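MB2760 (Mycobacterium tuberculosis, PDB 2BNG) hydrolyses long or bulky lipophilic epoxides such as 9,10-epoxystearic acid and cholesterol 5,6-oxide in vitro, although its physiological substrates remain unidentified. Local coordinates at residues E31-V36 and L63-Q68; L40-V45 and G56-A61; G69-E74 and D93-G98; C107-V112 and L119-F124. One frame throughout, in Å; residues are numbered along the deposited sequence.

Contact 1. Residues E31-V36 and L63-Q68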
# COMPACT_ATOMS: atom_id res chain seq x y z
N GLU C 31 -6.95 -18.35 -32.61
CA GLU C 31 -7.46 -18.22 -33.98
C GLU C 31 -7.23 -16.83 -34.57
O GLU C 31 -8.05 -16.31 -35.33
CB GLU C 31 -8.93 -18.62 -34.08
CG GLU C 31 -9.11 -20.10 -33.95
CD GLU C 31 -10.55 -20.48 -33.80
OE1 GLU C 31 -11.42 -19.66 -33.99
OE2 GLU C 31 -10.85 -21.62 -33.51
N ASP C 32 -6.09 -16.25 -34.20
CA ASP C 32 -5.73 -14.90 -34.58
C ASP C 32 -4.87 -15.04 -35.84
O ASP C 32 -3.62 -15.02 -35.79
CB ASP C 32 -5.01 -14.22 -33.42
CG ASP C 32 -4.41 -12.86 -33.77
OD1 ASP C 32 -4.69 -12.33 -34.88
OD2 ASP C 32 -3.64 -12.33 -32.93
N PHE C 33 -5.55 -15.18 -36.97
CA PHE C 33 -4.89 -15.70 -38.18
C PHE C 33 -4.01 -14.70 -38.88
O PHE C 33 -3.10 -15.08 -39.61
CB PHE C 33 -5.88 -16.39 -39.12
CG PHE C 33 -6.40 -17.69 -38.58
CD1 PHE C 33 -5.53 -18.76 -38.37
CD2 PHE C 33 -7.74 -17.83 -38.25
CE1 PHE C 33 -5.99 -19.95 -37.87
CE2 PHE C 33 -8.21 -19.03 -37.73
CZ PHE C 33 -7.34 -20.09 -37.54
N ASP C 34 -4.26 -13.42 -38.63
CA ASP C 34 -3.38 -12.40 -39.15
C ASP C 34 -2.02 -12.37 -38.43
O ASP C 34 -0.98 -12.13 -39.06
CB ASP C 34 -4.04 -11.03 -39.12
CG ASP C 34 -5.29 -10.97 -39.97
OD1 ASP C 34 -5.97 -9.95 -39.94
OD2 ASP C 34 -5.64 -11.93 -40.66
N THR C 35 -2.02 -12.62 -37.12
CA THR C 35 -0.76 -12.82 -36.40
C THR C 35 -0.04 -14.11 -36.84
O THR C 35 1.18 -14.13 -36.95
CB THR C 35 -0.98 -12.81 -34.88
OG1 THR C 35 -1.56 -11.55 -34.51
CG2 THR C 35 0.31 -13.02 -34.11
N VAL C 36 -0.80 -15.18 -37.08
CA VAL C 36 -0.23 -16.41 -37.62
C VAL C 36 0.48 -16.13 -38.97
O VAL C 36 1.61 -16.56 -39.20
CB VAL C 36 -1.30 -17.51 -37.77
CG1 VAL C 36 -0.78 -18.65 -38.66
CG2 VAL C 36 -1.75 -18.01 -36.39
N LEU C 63 -3.56 -23.09 -44.71
CA LEU C 63 -4.00 -24.40 -44.22
C LEU C 63 -4.59 -24.29 -42.81
O LEU C 63 -5.69 -24.79 -42.54
CB LEU C 63 -2.84 -25.38 -44.20
CG LEU C 63 -3.27 -26.84 -44.19
CD1 LEU C 63 -3.76 -27.26 -45.57
CD2 LEU C 63 -2.12 -27.71 -43.77
N LEU C 64 -3.84 -23.62 -41.93
CA LEU C 64 -4.26 -23.41 -40.56
C LEU C 64 -5.50 -22.53 -40.48
O LEU C 64 -6.44 -22.85 -39.75
CB LEU C 64 -3.12 -22.80 -39.74
CG LEU C 64 -1.92 -23.73 -39.47
CD1 LEU C 64 -0.77 -22.94 -38.87
CD2 LEU C 64 -2.29 -24.93 -38.59
N ARG C 65 -5.52 -21.45 -41.26
CA ARG C 65 -6.69 -20.60 -41.34
C ARG C 65 -7.93 -21.40 -41.72
O ARG C 65 -9.02 -21.18 -41.18
CB ARG C 65 -6.46 -19.44 -42.30
CG ARG C 65 -7.64 -18.47 -42.40
CD ARG C 65 -7.42 -17.40 -43.48
NE ARG C 65 -6.33 -16.49 -43.09
CZ ARG C 65 -6.49 -15.36 -42.40
NH1 ARG C 65 -7.70 -14.97 -42.01
NH2 ARG C 65 -5.42 -14.61 -42.10
N ARG C 66 -7.77 -22.33 -42.65
CA ARG C 66 -8.92 -23.08 -43.14
C ARG C 66 -9.42 -24.15 -42.20
O ARG C 66 -10.46 -24.75 -42.44
CB ARG C 66 -8.66 -23.61 -44.54
CG ARG C 66 -8.78 -22.49 -45.50
CD ARG C 66 -8.60 -22.93 -46.87
NE ARG C 66 -8.59 -21.76 -47.70
CZ ARG C 66 -8.17 -21.78 -48.94
NH1 ARG C 66 -7.79 -22.93 -49.39
NH2 ARG C 66 -8.14 -20.70 -49.71
N MSE C 67 -8.71 -24.36 -41.11
CA MSE C 67 -9.16 -25.31 -40.14
C MSE C 67 -10.12 -24.74 -39.10
O MSE C 67 -10.79 -25.48 -38.35
CB MSE C 67 -7.96 -25.96 -39.47
CG MSE C 67 -7.46 -27.15 -40.28
SE MSE C 67 -5.91 -27.84 -39.40
CE MSE C 67 -4.50 -27.27 -40.60
N GLN C 68 -10.20 -23.43 -39.07
CA GLN C 68 -11.11 -22.70 -38.22
C GLN C 68 -12.53 -23.25 -38.30
O GLN C 68 -13.09 -23.42 -39.39
CB GLN C 68 -11.10 -21.29 -38.75
CG GLN C 68 -11.24 -20.28 -37.76
CD GLN C 68 -12.60 -19.87 -37.50
OE1 GLN C 68 -12.92 -19.52 -36.42
NE2 GLN C 68 -13.42 -19.87 -38.48
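Phe33 lies against the backbone and side chain of Arg65, which it meets twice. Its CG is anti to its own carbonyl carbon (chi1 -70°), and one face of the ring takes the CA of Arg65 in a CH-pi contact, 3.7 Å from CA to the ring centroid and somewhat toward the rim. Over the opposite face lies the carbonyl carbon of Glu31. At the ring edge, Phe33 CE2 comes to 3.3 Å from Gln68 CG.

The Arg65 chain runs out extended as far as CD and bends at chi3 (-68°), which turns NE back beside Phe33. The CB of Phe33 then sits over the centre of the guanidinium, 3.5 Å from Arg65 CZ. At the edge of the guanidinium, NH2 of Arg65 gives a nearly straight bond (174°) of 3.1 Å to OD2 of Asp34, a salt bridge with the oxygen in the guanidinium plane. Asp37, one turn on, forms a second salt bridge with the same NH2. Deeper in, Val36 CG1 packs on Leu64 CD1 at 4.3 Å.

Glu31 closes helix 13-30 with a Schellman motif, and Asp32 stands at the N-cap position of helix 33-39, its OD2 accepting from Thr35 OG1 at 2.7 Å. The contact clasps helices 33-39 and 57-65 together in the helical layer of an NTF2-like fold.

Contact 2. Residues L40-V45 and G56-A61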
# COMPACT_ATOMS: atom_id res chain seq x y z
N LEU C 40 4.92 -16.36 -39.70
CA LEU C 40 5.55 -17.47 -40.43
C LEU C 40 6.35 -16.98 -41.62
O LEU C 40 5.82 -16.30 -42.49
CB LEU C 40 4.52 -18.51 -40.87
CG LEU C 40 3.68 -19.20 -39.78
CD1 LEU C 40 2.67 -20.17 -40.41
CD2 LEU C 40 4.56 -19.92 -38.75
N GLY C 41 7.63 -17.31 -41.65
CA GLY C 41 8.49 -16.93 -42.75
C GLY C 41 8.08 -17.58 -44.06
O GLY C 41 7.54 -18.69 -44.09
N ASP C 42 8.34 -16.87 -45.16
CA ASP C 42 8.05 -17.38 -46.51
C ASP C 42 8.61 -18.77 -46.81
O ASP C 42 7.94 -19.57 -47.46
CB ASP C 42 8.49 -16.38 -47.57
CG ASP C 42 7.53 -15.20 -47.69
OD1 ASP C 42 7.88 -14.21 -48.38
OD2 ASP C 42 6.43 -15.25 -47.10
N ASP C 43 9.80 -19.07 -46.31
CA ASP C 43 10.38 -20.39 -46.49
C ASP C 43 10.30 -21.32 -45.29
O ASP C 43 11.14 -22.21 -45.12
CB ASP C 43 11.81 -20.26 -46.96
CG ASP C 43 11.88 -19.79 -48.39
OD1 ASP C 43 12.81 -20.20 -49.09
OD2 ASP C 43 11.02 -19.02 -48.87
N LEU C 44 9.27 -21.14 -44.47
CA LEU C 44 8.97 -22.06 -43.39
C LEU C 44 9.04 -23.51 -43.84
O LEU C 44 8.48 -23.87 -44.89
CB LEU C 44 7.58 -21.78 -42.83
CG LEU C 44 7.09 -22.70 -41.72
CD1 LEU C 44 7.87 -22.51 -40.39
CD2 LEU C 44 5.59 -22.49 -41.52
N VAL C 45 9.73 -24.34 -43.06
CA VAL C 45 9.46 -25.78 -43.12
C VAL C 45 8.79 -26.25 -41.83
O VAL C 45 9.28 -26.00 -40.71
CB VAL C 45 10.67 -26.69 -43.64
CG1 VAL C 45 11.94 -25.89 -44.05
CG2 VAL C 45 10.96 -27.87 -42.71
N GLY C 56 6.70 -23.69 -46.89
CA GLY C 56 6.15 -22.40 -47.26
C GLY C 56 5.21 -21.87 -46.21
O GLY C 56 4.22 -22.51 -45.88
N GLY C 57 5.53 -20.68 -45.70
CA GLY C 57 4.74 -20.01 -44.69
C GLY C 57 3.31 -19.71 -45.09
O GLY C 57 2.38 -19.90 -44.32
N ARG C 58 3.12 -19.25 -46.31
CA ARG C 58 1.78 -18.98 -46.82
C ARG C 58 0.88 -20.15 -47.02
O ARG C 58 -0.32 -20.07 -46.80
CB ARG C 58 1.87 -18.35 -48.16
CG ARG C 58 2.22 -17.04 -47.99
CD ARG C 58 2.64 -16.68 -49.25
NE ARG C 58 3.23 -15.48 -49.02
CZ ARG C 58 2.50 -14.57 -48.51
NH1 ARG C 58 1.22 -14.80 -48.25
NH2 ARG C 58 3.08 -13.46 -48.29
N ARG C 59 1.46 -21.23 -47.51
CA ARG C 59 0.70 -22.42 -47.68
C ARG C 59 0.30 -23.00 -46.31
O ARG C 59 -0.84 -23.45 -46.16
CB ARG C 59 1.50 -23.40 -48.52
CG ARG C 59 0.85 -24.71 -48.70
CD ARG C 59 1.26 -25.31 -50.00
NE ARG C 59 1.63 -26.70 -49.84
CZ ARG C 59 2.71 -27.26 -50.37
NH1 ARG C 59 3.52 -26.60 -51.13
NH2 ARG C 59 2.97 -28.52 -50.17
N THR C 60 1.21 -22.95 -45.33
CA THR C 60 0.92 -23.41 -43.96
C THR C 60 -0.09 -22.49 -43.27
O THR C 60 -1.04 -22.97 -42.62
CB THR C 60 2.21 -23.52 -43.10
OG1 THR C 60 3.08 -24.49 -43.70
CG2 THR C 60 1.89 -23.94 -41.67
N ALA C 61 0.11 -21.18 -43.43
CA ALA C 61 -0.77 -20.17 -42.86
C ALA C 61 -2.22 -20.32 -43.32
O ALA C 61 -3.13 -20.25 -42.48
CB ALA C 61 -0.26 -18.78 -43.15
O HOH W 1 5.40 -19.06 -48.53
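Asp42 and Arg58 bring two flat groups together, the carboxylate and guanidinium planes 45° apart, and OD2 of Asp42 approaches the guanidinium obliquely. The side chains lie side by side and point the same way, and the salt bridge they make is long, 3.7 Å from Asp42 OD2 to Arg58 NE. A water links the two backbones nearby, donating to Asp42 O and accepting from Arg58 N.

Two backbone bonds join the segments. The carbonyl of Leu44 takes Gly56 N in its own plane, at 2.7 Å and almost straight (175°). The carbonyl of Asp42 is met from well above its plane, 64° out of it, by Gly57 N at 3.2 Å. Gly56, the N-cap of helix 57-65, offers its O to both Thr60 N and Thr60 OG1, which come from opposite faces of the carbonyl plane.

Gly57 presents a bare CA to the turn, and this lets Gly41 O come within 3.2 Å of that CA in a CA-H...O contact. The apolar side is carried by two leucines. The Leu44 side chain crosses Thr60 at about a right angle, its CD2 3.9 Å from Thr60 CB, while Leu40 CD1 rests 4.2 Å from Ala61 CB.

The turn at 41-44 thus holds the first turn of helix 57-65. Around it, Gly41 and Val45 bond to strand 116-123, Leu44 packs on Ile117 and Trp120 of that strand, and Thr60 touches Ile54 on strand 52-55.

Contact 3. Residues G69-E74 and D93-G98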
# COMPACT_ATOMS: atom_id res chain seq x y z
N GLY C 69 -13.13 -23.54 -37.14
CA GLY C 69 -14.49 -24.09 -37.11
C GLY C 69 -14.58 -25.61 -37.32
O GLY C 69 -15.66 -26.18 -37.21
N ARG C 70 -13.46 -26.27 -37.60
CA ARG C 70 -13.44 -27.73 -37.74
C ARG C 70 -12.58 -28.41 -36.72
O ARG C 70 -12.93 -29.45 -36.19
CB ARG C 70 -12.85 -28.13 -39.08
CG ARG C 70 -13.79 -28.02 -40.14
CD ARG C 70 -13.29 -27.14 -41.11
NE ARG C 70 -14.01 -27.20 -42.37
CZ ARG C 70 -15.15 -26.57 -42.63
NH1 ARG C 70 -15.78 -25.84 -41.71
NH2 ARG C 70 -15.68 -26.67 -43.84
N VAL C 71 -11.41 -27.85 -36.50
CA VAL C 71 -10.58 -28.31 -35.42
C VAL C 71 -10.00 -27.12 -34.66
O VAL C 71 -9.38 -26.25 -35.26
CB VAL C 71 -9.51 -29.34 -35.92
CG1 VAL C 71 -8.99 -28.95 -37.24
CG2 VAL C 71 -8.38 -29.49 -34.93
N GLY C 72 -10.25 -27.08 -33.36
CA GLY C 72 -9.65 -26.06 -32.49
C GLY C 72 -8.34 -26.56 -31.92
O GLY C 72 -8.11 -27.78 -31.83
N PHE C 73 -7.47 -25.63 -31.53
CA PHE C 73 -6.22 -26.01 -30.89
C PHE C 73 -6.11 -25.39 -29.52
O PHE C 73 -6.51 -24.26 -29.32
CB PHE C 73 -5.00 -25.58 -31.74
CG PHE C 73 -5.16 -25.84 -33.23
CD1 PHE C 73 -5.26 -27.13 -33.72
CD2 PHE C 73 -5.17 -24.78 -34.14
CE1 PHE C 73 -5.39 -27.37 -35.09
CE2 PHE C 73 -5.31 -25.00 -35.52
CZ PHE C 73 -5.42 -26.29 -35.99
N GLU C 74 -5.57 -26.15 -28.57
CA GLU C 74 -5.09 -25.59 -27.32
C GLU C 74 -3.60 -25.90 -27.13
O GLU C 74 -3.08 -26.94 -27.58
CB GLU C 74 -5.93 -26.04 -26.13
CG GLU C 74 -7.32 -25.38 -26.09
CD GLU C 74 -8.23 -25.92 -25.00
OE1 GLU C 74 -7.73 -26.53 -24.02
OE2 GLU C 74 -9.46 -25.73 -25.11
N ASP C 93 -0.61 -30.15 -25.87
CA ASP C 93 -1.49 -29.65 -26.91
C ASP C 93 -2.82 -30.39 -26.82
O ASP C 93 -2.90 -31.46 -26.23
CB ASP C 93 -0.87 -29.87 -28.31
CG ASP C 93 0.24 -28.85 -28.66
OD1 ASP C 93 0.51 -28.69 -29.87
OD2 ASP C 93 0.84 -28.22 -27.76
N ALA C 94 -3.85 -29.82 -27.41
CA ALA C 94 -5.12 -30.50 -27.56
C ALA C 94 -5.72 -30.18 -28.92
O ALA C 94 -5.69 -29.02 -29.33
CB ALA C 94 -6.07 -30.09 -26.45
N LEU C 95 -6.22 -31.19 -29.62
CA LEU C 95 -7.04 -30.97 -30.82
C LEU C 95 -8.49 -31.22 -30.44
O LEU C 95 -8.80 -32.21 -29.77
CB LEU C 95 -6.61 -31.84 -32.01
CG LEU C 95 -5.12 -31.81 -32.43
CD1 LEU C 95 -4.87 -32.86 -33.50
CD2 LEU C 95 -4.63 -30.43 -32.89
N ILE C 96 -9.37 -30.31 -30.85
CA ILE C 96 -10.79 -30.36 -30.51
C ILE C 96 -11.57 -30.41 -31.79
O ILE C 96 -11.44 -29.52 -32.62
CB ILE C 96 -11.27 -29.06 -29.78
CG1 ILE C 96 -10.14 -28.43 -28.94
CG2 ILE C 96 -12.60 -29.28 -29.09
CD1 ILE C 96 -10.12 -28.54 -27.52
N ILE C 97 -12.39 -31.45 -31.94
CA ILE C 97 -13.27 -31.61 -33.09
C ILE C 97 -14.64 -31.85 -32.49
O ILE C 97 -14.93 -32.94 -31.97
CB ILE C 97 -12.82 -32.80 -33.97
CG1 ILE C 97 -11.38 -32.61 -34.44
CG2 ILE C 97 -13.75 -32.97 -35.19
CD1 ILE C 97 -10.60 -33.87 -34.52
N GLY C 98 -15.47 -30.80 -32.51
CA GLY C 98 -16.74 -30.78 -31.79
C GLY C 98 -16.54 -31.16 -30.33
O GLY C 98 -15.74 -30.51 -29.61
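Glu74 and Ala94 face each other in an antiparallel hydrogen-bonded pair, and the glutamate can be followed outward from there. Its CB lies 4.1 Å from Ala94 CB. CG is anti to the carbonyl carbon (chi1 -73°), and the chain is extended beyond CG and runs over the face shared with Ile96. There CD comes beside the methyl end of Ile96, whose CD1 is 3.8 Å from Glu74 OE2. At the tip, OE1 finds its charge partner in Arg101 on strand 100-113, whose side chain also packs on Ala94 and Ile96.

The backbone is a regular ladder: Gly72 N to Ile96 O at 2.8 Å with its return bond, then Glu74 N to Ala94 O at 3.0 Å, again returned. This is the open end of the hairpin of strands 72-83 and 86-97, at the side of the curved sheet of the NTF2-like fold where 72-83 is the outermost strand of the chain.

Phe73 and Leu95, a non-hydrogen-bonded pair, occupy the other face. Leu95 CD2 touches the edge of the ring near its plane, 3.5 Å from Phe73 CD1, while the carbonyl O of Val71 stands over one ring face, toward the rim. Val71 CG2, anti to its backbone N, reaches Leu95 CB at 4.1 Å, and the two side chains run alongside each other. Met67 packs against Phe73 too.

At the inner end, Glu74 O lies 3.2 Å from Asp93 CA. Asp93, the probable catalytic proton donor, directs OD1 to Arg91 in a salt bridge.

Contact 4. Residues C107-V112 and L119-F124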
# COMPACT_ATOMS: atom_id res chain seq x y z
N CYS C 107 6.77 -31.75 -27.87
CA CYS C 107 7.98 -30.96 -27.80
C CYS C 107 8.18 -30.31 -29.19
O CYS C 107 8.25 -31.00 -30.20
CB CYS C 107 9.18 -31.82 -27.37
SG CYS C 107 9.03 -32.38 -25.59
N GLY C 108 8.22 -28.99 -29.24
CA GLY C 108 8.42 -28.30 -30.49
C GLY C 108 9.75 -27.60 -30.50
O GLY C 108 10.17 -27.02 -29.49
N VAL C 109 10.42 -27.67 -31.64
CA VAL C 109 11.61 -26.87 -31.87
C VAL C 109 11.36 -25.90 -33.04
O VAL C 109 10.81 -26.27 -34.08
CB VAL C 109 12.93 -27.68 -32.04
CG1 VAL C 109 12.96 -28.95 -31.19
CG2 VAL C 109 13.15 -28.04 -33.46
N PHE C 110 11.76 -24.65 -32.82
CA PHE C 110 11.56 -23.60 -33.80
C PHE C 110 12.88 -22.96 -34.11
O PHE C 110 13.82 -23.04 -33.31
CB PHE C 110 10.59 -22.53 -33.26
CG PHE C 110 9.28 -23.10 -32.80
CD1 PHE C 110 9.19 -23.81 -31.60
CD2 PHE C 110 8.13 -22.92 -33.56
CE1 PHE C 110 7.96 -24.34 -31.17
CE2 PHE C 110 6.90 -23.43 -33.13
CZ PHE C 110 6.81 -24.14 -31.93
N GLU C 111 12.95 -22.35 -35.29
CA GLU C 111 13.98 -21.39 -35.60
C GLU C 111 13.34 -20.09 -36.03
O GLU C 111 12.41 -20.06 -36.84
CB GLU C 111 14.92 -21.92 -36.69
CG GLU C 111 16.25 -22.37 -36.13
CD GLU C 111 16.93 -23.38 -37.01
OE1 GLU C 111 16.87 -23.22 -38.25
OE2 GLU C 111 17.53 -24.34 -36.48
N VAL C 112 13.81 -19.00 -35.45
CA VAL C 112 13.29 -17.70 -35.81
C VAL C 112 14.38 -16.76 -36.32
O VAL C 112 15.47 -16.67 -35.77
CB VAL C 112 12.30 -17.08 -34.73
CG1 VAL C 112 12.12 -17.98 -33.50
CG2 VAL C 112 12.66 -15.66 -34.36
N LEU C 119 11.55 -22.43 -39.09
CA LEU C 119 11.40 -23.85 -38.81
C LEU C 119 10.38 -24.05 -37.70
O LEU C 119 10.41 -23.36 -36.69
CB LEU C 119 12.74 -24.51 -38.41
CG LEU C 119 12.65 -25.98 -37.97
CD1 LEU C 119 12.22 -26.92 -39.12
CD2 LEU C 119 13.94 -26.46 -37.33
N TRP C 120 9.47 -25.01 -37.91
CA TRP C 120 8.50 -25.41 -36.89
C TRP C 120 8.42 -26.93 -36.94
O TRP C 120 7.90 -27.53 -37.90
CB TRP C 120 7.15 -24.76 -37.15
CG TRP C 120 6.02 -25.24 -36.31
CD1 TRP C 120 6.10 -25.90 -35.12
CD2 TRP C 120 4.62 -25.07 -36.58
NE1 TRP C 120 4.83 -26.16 -34.63
CE2 TRP C 120 3.90 -25.67 -35.52
CE3 TRP C 120 3.90 -24.47 -37.63
CZ2 TRP C 120 2.50 -25.67 -35.46
CZ3 TRP C 120 2.49 -24.49 -37.58
CH2 TRP C 120 1.82 -25.08 -36.50
N ARG C 121 8.98 -27.54 -35.90
CA ARG C 121 9.14 -28.99 -35.85
C ARG C 121 8.51 -29.55 -34.57
O ARG C 121 9.04 -29.37 -33.46
CB ARG C 121 10.62 -29.36 -35.91
CG ARG C 121 10.81 -30.84 -36.07
CD ARG C 121 12.28 -31.25 -36.04
NE ARG C 121 12.98 -30.90 -37.28
CZ ARG C 121 14.24 -30.45 -37.29
NH1 ARG C 121 14.90 -30.27 -36.15
NH2 ARG C 121 14.82 -30.13 -38.42
N ASP C 122 7.38 -30.21 -34.71
CA ASP C 122 6.69 -30.72 -33.52
C ASP C 122 6.93 -32.22 -33.39
O ASP C 122 6.78 -32.97 -34.37
CB ASP C 122 5.20 -30.39 -33.57
CG ASP C 122 4.87 -29.00 -32.99
OD1 ASP C 122 5.72 -28.35 -32.33
OD2 ASP C 122 3.72 -28.53 -33.17
N TYR C 123 7.31 -32.63 -32.19
CA TYR C 123 7.55 -34.01 -31.81
C TYR C 123 6.44 -34.50 -30.89
O TYR C 123 6.05 -33.81 -29.95
CB TYR C 123 8.85 -34.11 -31.01
CG TYR C 123 10.14 -33.89 -31.77
CD1 TYR C 123 10.71 -32.62 -31.85
CD2 TYR C 123 10.82 -34.97 -32.37
CE1 TYR C 123 11.92 -32.42 -32.53
CE2 TYR C 123 12.03 -34.79 -33.04
CZ TYR C 123 12.57 -33.51 -33.10
OH TYR C 123 13.74 -33.32 -33.77
N PHE C 124 5.97 -35.73 -31.11
CA PHE C 124 4.99 -36.36 -30.22
C PHE C 124 5.09 -37.88 -30.40
O PHE C 124 5.78 -38.35 -31.31
CB PHE C 124 3.56 -35.89 -30.53
CG PHE C 124 3.23 -35.91 -31.97
CD1 PHE C 124 3.36 -34.77 -32.74
CD2 PHE C 124 2.80 -37.08 -32.57
CE1 PHE C 124 3.04 -34.79 -34.08
CE2 PHE C 124 2.49 -37.12 -33.91
CZ PHE C 124 2.61 -35.98 -34.68
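Cys107 to Glu111 pair with Tyr123 to Leu119 in an antiparallel ladder, its strand axes 165° apart in direction, with hydrogen bonds at the Cys107-Tyr123, Val109-Arg121 and Glu111-Leu119 pairs, the bond from Leu119 N to Glu111 O being weak.

On one face, Phe110 and Trp120 lie side by side. The Phe110 ring and the five-membered ring of Trp120 are nearly parallel, 11° apart, but displaced, with little face-on overlap: the closest atoms are Phe110 CE2 and Trp120 CD1, at 3.3 Å. Trp120 NE1 gives a weak bond to Asp122 OD2, 3.0 Å away. Gly108, opposite Asp122, has no side chain, and Asp122 OD1 settles 3.3 Å from Gly108 CA. Asp122 is the probable catalytic proton acceptor, and its OD2 is also held by Arg91, consistent with the Asp-Arg-Asp arrangement of limonene epoxide hydrolases.

On the other face, Val109 is the hub. Its CG1 meets the Tyr123 ring at the edge, 3.9 Å from CE1, while CG2 lies 3.8 Å from Arg121 CB. Leu119 CD2 lies over one face of the Arg121 guanidinium, toward its rim, and the NE of that group pairs with Glu47.

Strands 44-48 and 86-97 flank this hairpin in the sheet. Helix 13-30 packs on the Phe110 and Trp120 face; the second subunit covers the other, its Glu90 binding Arg121 and Tyr123 and its Arg79 binding Glu111.

Along the chain, contact 2 falls between the two halves of contact 1, and contacts 3 and 4 follow in turn. Contacts 1 and 2 share helix 57-65, their centres about 12 Å apart: contact 1 ties it to helix 33-39 and contact 2 to the turn that leads into strand 44-48 of the sheet. Contacts 3 and 4 are pairings within that sheet, about 19 Å apart between centres on opposite sides of the chain's centre, and join through neighbouring strands 86-97 and 100-113. Leu64 of contact 1 touches both Phe73 and Trp120, while Val45 of contact 2 probably hydrogen-bonds to Trp120. Contacts 3 and 4 each supply one probable catalytic aspartate, Asp93 and Asp122, their side chains about 5 Å apart.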